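Geranyltranstransferase (Agrobacterium tumefaciens, PDB 2H8O) probably catalyses the condensation of geranyl diphosphate with isopentenyl diphosphate to give farnesyl diphosphate, as a homodimeric polyprenyl synthetase. Local coordinates at residues E115-Y120 with T160-I165. Residues are numbered along the deposited sequence; the frame is centred on the assembly and turned at random.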
loop_
_atom_site.group_PDB
_atom_site.type_symbol
_atom_site.label_atom_id
_atom_site.label_comp_id
_atom_site.label_asym_id
_atom_site.label_seq_id
_atom_site.Cartn_x
_atom_site.Cartn_y
_atom_site.Cartn_z
ATOM N N GLU A 115 -5.241 11.545 0.690
ATOM C CA GLU A 115 -6.296 11.478 1.683
ATOM C C GLU A 115 -6.704 10.037 2.012
ATOM O O GLU A 115 -6.981 9.696 3.188
ATOM C CB GLU A 115 -7.498 12.327 1.252
ATOM C CG GLU A 115 -8.533 12.558 2.364
ATOM C CD GLU A 115 -8.038 13.292 3.619
ATOM O OE1 GLU A 115 -6.934 13.875 3.631
ATOM O OE2 GLU A 115 -8.769 13.311 4.625
ATOM N N CYS A 116 -6.786 9.178 0.993
ATOM C CA CYS A 116 -7.085 7.771 1.239
ATOM C C CYS A 116 -6.043 7.191 2.187
ATOM O O CYS A 116 -6.363 6.469 3.109
ATOM C CB CYS A 116 -7.079 6.947 -0.041
ATOM S SG CYS A 116 -8.565 7.143 -1.020
ATOM N N LEU A 117 -4.769 7.520 1.944
ATOM C CA LEU A 117 -3.696 6.993 2.793
ATOM C C LEU A 117 -3.823 7.568 4.220
ATOM O O LEU A 117 -3.736 6.832 5.209
ATOM C CB LEU A 117 -2.334 7.266 2.143
ATOM C CG LEU A 117 -1.179 6.407 2.703
ATOM C CD1 LEU A 117 -0.097 6.120 1.653
ATOM C CD2 LEU A 117 -0.637 7.025 3.960
ATOM N N HIS A 118 -3.983 8.883 4.325
ATOM C CA HIS A 118 -4.221 9.465 5.640
ATOM C C HIS A 118 -5.360 8.739 6.382
ATOM O O HIS A 118 -5.236 8.373 7.546
ATOM C CB HIS A 118 -4.522 10.972 5.506
ATOM C CG HIS A 118 -5.011 11.598 6.769
ATOM N ND1 HIS A 118 -4.246 11.660 7.921
ATOM C CD2 HIS A 118 -6.193 12.193 7.061
ATOM C CE1 HIS A 118 -4.947 12.268 8.866
ATOM N NE2 HIS A 118 -6.133 12.596 8.370
ATOM N N CYS A 119 -6.478 8.529 5.707
ATOM C CA CYS A 119 -7.625 7.914 6.339
ATOM C C CYS A 119 -7.367 6.458 6.721
ATOM O O CYS A 119 -7.851 6.003 7.753
ATOM C CB CYS A 119 -8.865 8.040 5.475
ATOM S SG CYS A 119 -9.442 9.760 5.314
ATOM N N TYR A 120 -6.590 5.727 5.922
ATOM C CA TYR A 120 -6.263 4.347 6.282
ATOM C C TYR A 120 -5.530 4.357 7.609
ATOM O O TYR A 120 -5.746 3.487 8.465
ATOM C CB TYR A 120 -5.417 3.640 5.195
ATOM C CG TYR A 120 -3.990 3.253 5.621
ATOM C CD1 TYR A 120 -3.755 2.178 6.465
ATOM C CD2 TYR A 120 -2.893 3.944 5.119
ATOM C CE1 TYR A 120 -2.476 1.824 6.855
ATOM C CE2 TYR A 120 -1.613 3.606 5.496
ATOM C CZ TYR A 120 -1.399 2.537 6.352
ATOM O OH TYR A 120 -0.120 2.151 6.756
ATOM N N THR A 160 -3.848 0.540 -0.349
ATOM C CA THR A 160 -3.653 -0.021 -1.680
ATOM C C THR A 160 -4.217 0.944 -2.742
ATOM O O THR A 160 -3.597 1.208 -3.761
ATOM C CB THR A 160 -4.302 -1.406 -1.802
ATOM O OG1 THR A 160 -3.823 -2.254 -0.740
ATOM C CG2 THR A 160 -3.959 -2.049 -3.150
ATOM N N LEU A 161 -5.428 1.431 -2.490
ATOM C CA LEU A 161 -6.114 2.333 -3.437
ATOM C C LEU A 161 -5.346 3.634 -3.678
ATOM O O LEU A 161 -5.375 4.192 -4.798
ATOM C CB LEU A 161 -7.538 2.648 -2.935
ATOM C CG LEU A 161 -8.472 3.204 -4.019
ATOM C CD1 LEU A 161 -8.798 2.112 -5.027
ATOM C CD2 LEU A 161 -9.710 3.746 -3.363
ATOM N N ALA A 162 -4.666 4.148 -2.649
ATOM C CA ALA A 162 -3.855 5.363 -2.800
ATOM C C ALA A 162 -2.893 5.223 -3.979
ATOM O O ALA A 162 -2.734 6.131 -4.795
ATOM C CB ALA A 162 -3.110 5.679 -1.512
ATOM N N PHE A 163 -2.243 4.066 -4.079
ATOM C CA PHE A 163 -1.286 3.826 -5.156
ATOM C C PHE A 163 -1.943 3.652 -6.521
ATOM O O PHE A 163 -1.457 4.194 -7.514
ATOM C CB PHE A 163 -0.337 2.695 -4.781
ATOM C CG PHE A 163 0.572 3.077 -3.661
ATOM C CD1 PHE A 163 1.626 3.923 -3.907
ATOM C CD2 PHE A 163 0.318 2.685 -2.349
ATOM C CE1 PHE A 163 2.481 4.308 -2.876
ATOM C CE2 PHE A 163 1.151 3.075 -1.332
ATOM C CZ PHE A 163 2.220 3.887 -1.588
ATOM N N ASP A 164 -3.077 2.950 -6.540
ATOM C CA ASP A 164 -3.919 2.895 -7.736
ATOM C C ASP A 164 -4.278 4.295 -8.245
ATOM O O ASP A 164 -4.140 4.581 -9.416
ATOM C CB ASP A 164 -5.190 2.088 -7.441
ATOM C CG ASP A 164 -6.008 1.770 -8.683
ATOM O OD1 ASP A 164 -5.520 1.931 -9.822
ATOM O OD2 ASP A 164 -7.168 1.325 -8.516
ATOM N N ILE A 165 -4.743 5.164 -7.354
ATOM C CA ILE A 165 -5.202 6.492 -7.745
ATOM C C ILE A 165 -4.066 7.315 -8.336
ATOM O O ILE A 165 -4.235 8.005 -9.345
ATOM C CB ILE A 165 -5.817 7.228 -6.546
ATOM C CG1 ILE A 165 -7.094 6.523 -6.097
ATOM C CG2 ILE A 165 -6.102 8.702 -6.884
ATOM C CD1 ILE A 165 -7.530 6.909 -4.705
#
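Cys116 and Leu117 pack against Leu161, Ala162, Phe163 and Ile165 in a buried, apolar helix-helix contact of the all-alpha isoprenoid synthase fold. It joins helix 104-125 to helix 148-167. The two segments run almost exactly antiparallel, at 174°, with their axes 8.4 Å apart at closest approach. The small residues Cys116 and Ala162 face each other where the backbones come nearest, their CA atoms 5.7 Å apart. Both side chains set out toward the other helix, and the two CB atoms lie 4.4 Å from each other. The methyl of Ala162 also meets Leu117, CB to CB, at 4.1 Å. A methyl and a methylene meet where Ala162 faces Cys116, which is consistent with the short axis distance.

Larger side chains fill in around this pair. Leu117 carries CG anti to its backbone N (chi1 -162°), and from there its CD1 reaches Phe163 CE2 at 4.4 Å, oblique to the ring. Phe163 also packs on Val182 and Ala186 of helix 175-189. Its ring stacks on Phe163 of the second subunit and Asp164 forms a salt bridge with Arg187 of that subunit, so the contact borders directly on the dimer interface. Helix 34-57 packs nearby, with Leu54 touching Cys116 and Leu57 touching Ile165.

The sulfur of Cys116 packs as an apolar group against two branched side chains, both on the side of helix 148-167. Its SG lies beside the backbone N and anti to the carbonyl carbon (chi1 -78°). From there it contacts one methyl of Leu161, CD2, at 4.3 Å. The closer touch is with the terminal methyl of Ile165, whose CD1 sits 3.8 Å from Cys116 SG.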